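Local coordinates for protein transcriptional regulator, IclR family (PDB 5TJJ) that probably binds DNA through a winged helix-turn-helix domain and regulates transcription, at the interface of chains A and B. Residues are numbered along the deposited sequence; one frame, centred on the assembly and turned at random. Chains: chain A/B, Transcriptional regulator, IclR family.

The three contacts join one copy of an IclR-type regulator to the other. Contacts 1 and 3 are neighbours, their C-alpha centres about 11 Å apart, and share helix 73-83 of chain A. Contact 2 lies about 20 Å from each and takes the N-terminal segment of chain A to helix 42-54 of chain B. The other chain B residues come from the loop at 27-28, strand 66-69 and the segment from B:Pro71 into helix 73-82. If this assembly is the biological dimer, the contacts together are likely to position the DNA-binding domain against its partner, although the interface is not exactly two-fold.

Contact 1: the interface of chains A and B. Residues chain A 77, 80-81, 84-86, 89, 253; chain B 71, 74-75.
The backbone carbonyl oxygen of A:Trp253 faces the pyrrolidine ring of B:Pro75, its O lying 3.5 Å from B:Pro75 CD and 3.6 Å from CG, in packing contact rather than a hydrogen bond. The patch illustrates how a proline can act as a wedge. B:Pro71 enters between two aromatic groups of chain A; CB meets both rings, while CG bears chiefly on the indole. Its CB stands over the centre of the imidazole of A:His89, 3.7 Å from CD2. CG rests on one face of the A:Trp253 indole, shifted toward the rim and 3.4 Å from CE2, while CB also lies above the five-membered ring. These CH-pi contacts use ring faces, not edges. The imidazole reaches the proline because A:His89 CG is anti to the carbonyl carbon (chi1 -73°) and the ring is turned steeply about chi2 (-75°).

Three residues on, just inside helix 73-82, B:Ile74 inserts its longer branch. The terminal methyl CD1 meets A:Ala81 CA at 3.8 Å and A:Val86 CG2 at 3.9 Å, whereas CG1 packs on the A:Ala81 methyl. An extended chi2 (164°) carries CD1 toward the bend where A:Asn84 and A:Asp85 link two helices. The patch thus lays B:Pro71 and the start of helix 73-82 of chain B against helices 73-83 and 86-101 and the C-terminal end of helix 233-253 of chain A.

Contact 2: the interface of chains A and B. Residues chain A 6-8, 12; chain B 51, 54.
Hydrogen bonding centres on the side-chain hydroxyl of B:Thr51, which meets the backbone of chain A at two successive peptide groups. It accepts from the amide of A:Val8, with N to OG1 at 2.8 Å and an angle of 158° at the hydrogen. The same OG1 makes a weak bond, as donor, to the carbonyl O of A:Tyr6 at 3.2 Å.

With OG1 beside its own backbone N (chi1 -56°), the threonine turns its methyl the other way, into van der Waals packing: CG2 lies 3.7 Å from the backbone N of A:Ala12 and 4.1 Å from its apolar CB. The A:Gln7 side chain crosses the threonine at about a right angle, NE2 3.8 Å from B:Thr51 CG2.

Looser polar proximity completes the patch. The A:Gln7 and B:Arg54 side chains also cross at about a right angle, amide and guanidinium planes 71° apart, and with OE1 3.4 Å from NH2 the pair is better read as adjacent than as bonded. A valine in place of B:Thr51 would probably leave the A:Val8 amide without this acceptor and free the N-terminal segment to shift. The site probably holds that segment against the end of the partner's recognition helix, 42-54, and so helps to position the DNA-binding domain.

Contact 3: the interface of chains A and B. Residues chain A 83; chain B 27-28, 68.
A:Leu83 points its forked end into chain B, each methyl finding a different neighbour, and so shows how one branched side chain can link separate pieces of a partner. CD2 faces B:Ser68, coming 3.6 Å from the methylene CB; the hydroxyl OG is farther off, at 4.1 Å. CD1 turns instead to the aliphatic stem of B:Arg27, 4.0 Å from CD. The leucine and arginine side chains run at about a right angle to each other, the methyl touching the stem from its flank. Extension of the arginine from CG to NE takes the guanidinium onward beyond the leucine, and the contact is borne by hydrocarbon, not by charge.

B:Gln28 approaches more slantingly. Bent at chi2 (-94°), it brings the amide nitrogen NE2 to 3.9 Å from A:Leu83 CD2, a packing contact. The leucine branch point is placed for all this by a CG anti to the backbone N (chi1 -171°), which projects the fork away from its own helix.

A:Leu83 ends helix 73-83 of chain A. Opposite it, B:Arg27 and B:Gln28 lie in the loop between 3-10 helix 24-26 and strand 29-30, and B:Ser68 belongs to strand 66-69 in the wing of the winged helix-turn-helix domain.

Contact 1: the interface of chains A and B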
# COMPACT_ATOMS: atom_id res chain seq x y z
N GLY A 77 -3.25 2.23 -2.11
CA GLY A 77 -1.98 1.74 -1.56
C GLY A 77 -0.78 2.24 -2.33
O GLY A 77 0.21 2.71 -1.74
N ALA A 80 -0.47 6.13 -1.84
CA ALA A 80 0.06 6.33 -0.48
C ALA A 80 1.58 6.08 -0.39
O ALA A 80 2.31 6.94 0.11
CB ALA A 80 -0.66 5.42 0.52
N ALA A 81 2.03 4.90 -0.87
CA ALA A 81 3.46 4.54 -0.92
C ALA A 81 4.25 5.49 -1.79
O ALA A 81 5.39 5.82 -1.48
CB ALA A 81 3.67 3.11 -1.42
N ASN A 84 4.78 8.79 0.35
CA ASN A 84 5.66 8.44 1.44
C ASN A 84 5.61 6.94 1.65
O ASN A 84 4.58 6.40 2.06
CB ASN A 84 5.21 9.11 2.75
CG ASN A 84 5.55 10.59 2.80
OD1 ASN A 84 6.67 11.00 2.52
ND2 ASN A 84 4.57 11.39 3.16
N ASP A 85 6.72 6.25 1.41
CA ASP A 85 6.71 4.81 1.56
C ASP A 85 6.93 4.44 3.04
O ASP A 85 7.03 5.34 3.89
CB ASP A 85 7.63 4.14 0.53
CG ASP A 85 9.10 4.26 0.83
OD1 ASP A 85 9.51 5.03 1.72
OD2 ASP A 85 9.86 3.54 0.15
N VAL A 86 6.94 3.15 3.34
CA VAL A 86 7.02 2.69 4.74
C VAL A 86 8.28 3.21 5.43
O VAL A 86 8.22 3.65 6.57
CB VAL A 86 6.93 1.15 4.82
CG1 VAL A 86 7.27 0.63 6.21
CG2 VAL A 86 5.53 0.71 4.43
N HIS A 89 7.80 6.82 6.45
CA HIS A 89 6.95 6.85 7.64
C HIS A 89 7.66 6.37 8.88
O HIS A 89 7.42 6.89 9.98
CB HIS A 89 5.69 6.03 7.44
CG HIS A 89 4.70 6.69 6.53
ND1 HIS A 89 3.94 7.76 6.93
CD2 HIS A 89 4.38 6.45 5.24
CE1 HIS A 89 3.18 8.15 5.93
NE2 HIS A 89 3.42 7.37 4.89
N TRP A 253 2.55 -1.45 9.44
CA TRP A 253 2.80 -0.91 8.08
C TRP A 253 3.65 -1.84 7.18
O TRP A 253 3.63 -1.73 5.96
CB TRP A 253 3.44 0.47 8.15
CG TRP A 253 2.72 1.41 9.07
CD1 TRP A 253 1.41 1.36 9.46
CD2 TRP A 253 3.27 2.55 9.71
NE1 TRP A 253 1.12 2.38 10.31
CE2 TRP A 253 2.25 3.13 10.48
CE3 TRP A 253 4.54 3.13 9.71
CZ2 TRP A 253 2.46 4.29 11.23
CZ3 TRP A 253 4.75 4.28 10.46
CH2 TRP A 253 3.70 4.85 11.21
N PRO B 71 0.03 5.44 6.03
CA PRO B 71 0.84 4.27 5.81
C PRO B 71 0.06 2.95 5.83
O PRO B 71 0.49 1.98 5.18
CB PRO B 71 1.87 4.33 6.95
CG PRO B 71 1.28 5.22 7.97
CD PRO B 71 0.28 6.09 7.31
N ILE B 74 -0.80 0.95 2.60
CA ILE B 74 0.24 0.29 1.83
C ILE B 74 0.07 -1.23 1.93
O ILE B 74 -0.13 -1.88 0.91
CB ILE B 74 1.66 0.78 2.22
CG1 ILE B 74 1.83 2.28 1.85
CG2 ILE B 74 2.74 -0.02 1.51
CD1 ILE B 74 2.99 3.00 2.50
N PRO B 75 0.14 -1.80 3.17
CA PRO B 75 -0.06 -3.24 3.25
C PRO B 75 -1.47 -3.66 2.93
O PRO B 75 -1.65 -4.74 2.44
CB PRO B 75 0.30 -3.60 4.68
CG PRO B 75 0.14 -2.34 5.42
CD PRO B 75 0.53 -1.26 4.47

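Contact 2: the interface of chains A and B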
# COMPACT_ATOMS: atom_id res chain seq x y z
N TYR A 6 -14.40 13.59 18.41
CA TYR A 6 -13.96 13.50 17.03
C TYR A 6 -13.70 12.06 16.64
O TYR A 6 -13.17 11.80 15.59
CB TYR A 6 -12.74 14.43 16.79
CG TYR A 6 -13.10 15.91 16.97
CD1 TYR A 6 -13.56 16.68 15.89
CD2 TYR A 6 -13.04 16.52 18.21
CE1 TYR A 6 -13.92 18.01 16.05
CE2 TYR A 6 -13.40 17.85 18.38
CZ TYR A 6 -13.83 18.60 17.30
OH TYR A 6 -14.17 19.91 17.47
N GLN A 7 -14.13 11.12 17.49
CA GLN A 7 -14.00 9.69 17.25
C GLN A 7 -15.32 9.19 16.65
O GLN A 7 -16.36 9.33 17.28
CB GLN A 7 -13.66 9.00 18.60
CG GLN A 7 -13.55 7.48 18.58
CD GLN A 7 -12.65 6.96 17.47
OE1 GLN A 7 -11.64 7.57 17.13
NE2 GLN A 7 -13.01 5.83 16.90
N VAL A 8 -15.30 8.67 15.42
CA VAL A 8 -16.54 8.23 14.70
C VAL A 8 -16.59 6.70 14.65
O VAL A 8 -15.86 6.09 13.83
CB VAL A 8 -16.63 8.75 13.24
CG1 VAL A 8 -17.97 8.37 12.62
CG2 VAL A 8 -16.46 10.25 13.18
N ALA A 12 -14.29 3.73 12.46
CA ALA A 12 -13.41 2.81 13.21
C ALA A 12 -13.71 1.35 12.91
O ALA A 12 -12.81 0.54 12.84
CB ALA A 12 -13.52 3.06 14.72
N THR B 51 -10.56 10.11 12.93
CA THR B 51 -10.73 8.69 13.13
C THR B 51 -9.86 7.92 12.14
O THR B 51 -9.20 6.94 12.51
CB THR B 51 -12.20 8.28 13.03
OG1 THR B 51 -12.95 9.06 13.98
CG2 THR B 51 -12.37 6.78 13.33
N ARG B 54 -6.18 8.06 13.39
CA ARG B 54 -5.87 7.12 14.46
C ARG B 54 -5.66 5.68 13.96
O ARG B 54 -4.94 4.92 14.58
CB ARG B 54 -6.97 7.10 15.53
CG ARG B 54 -7.07 8.41 16.30
CD ARG B 54 -8.23 8.43 17.29
NE ARG B 54 -7.86 7.75 18.53
CZ ARG B 54 -8.22 6.52 18.92
NH1 ARG B 54 -7.79 6.06 20.10
NH2 ARG B 54 -9.02 5.75 18.16

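Contact 3: the interface of chains A and B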
# COMPACT_ATOMS: atom_id res chain seq x y z
N LEU A 83 3.76 8.68 -2.39
CA LEU A 83 3.97 9.92 -1.65
C LEU A 83 5.01 9.77 -0.52
O LEU A 83 5.96 10.53 -0.45
CB LEU A 83 2.65 10.40 -1.05
CG LEU A 83 2.70 11.81 -0.44
CD1 LEU A 83 2.90 12.88 -1.51
CD2 LEU A 83 1.45 12.08 0.38
N ARG B 27 -3.20 15.66 -2.86
CA ARG B 27 -2.37 14.73 -2.11
C ARG B 27 -1.99 15.20 -0.69
O ARG B 27 -1.89 14.38 0.19
CB ARG B 27 -1.13 14.36 -2.92
CG ARG B 27 -0.20 15.54 -3.19
CD ARG B 27 0.92 15.18 -4.17
NE ARG B 27 1.92 16.24 -4.15
CZ ARG B 27 1.78 17.43 -4.71
NH1 ARG B 27 0.69 17.74 -5.38
NH2 ARG B 27 2.76 18.33 -4.59
N GLN B 28 -1.79 16.51 -0.50
CA GLN B 28 -1.59 17.14 0.82
C GLN B 28 -2.58 18.30 0.97
O GLN B 28 -2.35 19.38 0.47
CB GLN B 28 -0.16 17.69 0.97
CG GLN B 28 0.97 16.69 0.85
CD GLN B 28 1.46 16.11 2.18
OE1 GLN B 28 0.86 16.32 3.26
NE2 GLN B 28 2.56 15.38 2.12
N SER B 68 -2.87 13.59 4.28
CA SER B 68 -2.49 12.83 3.11
C SER B 68 -2.88 11.39 3.35
O SER B 68 -3.27 11.05 4.44
CB SER B 68 -0.98 12.94 2.89
OG SER B 68 -0.27 12.59 4.06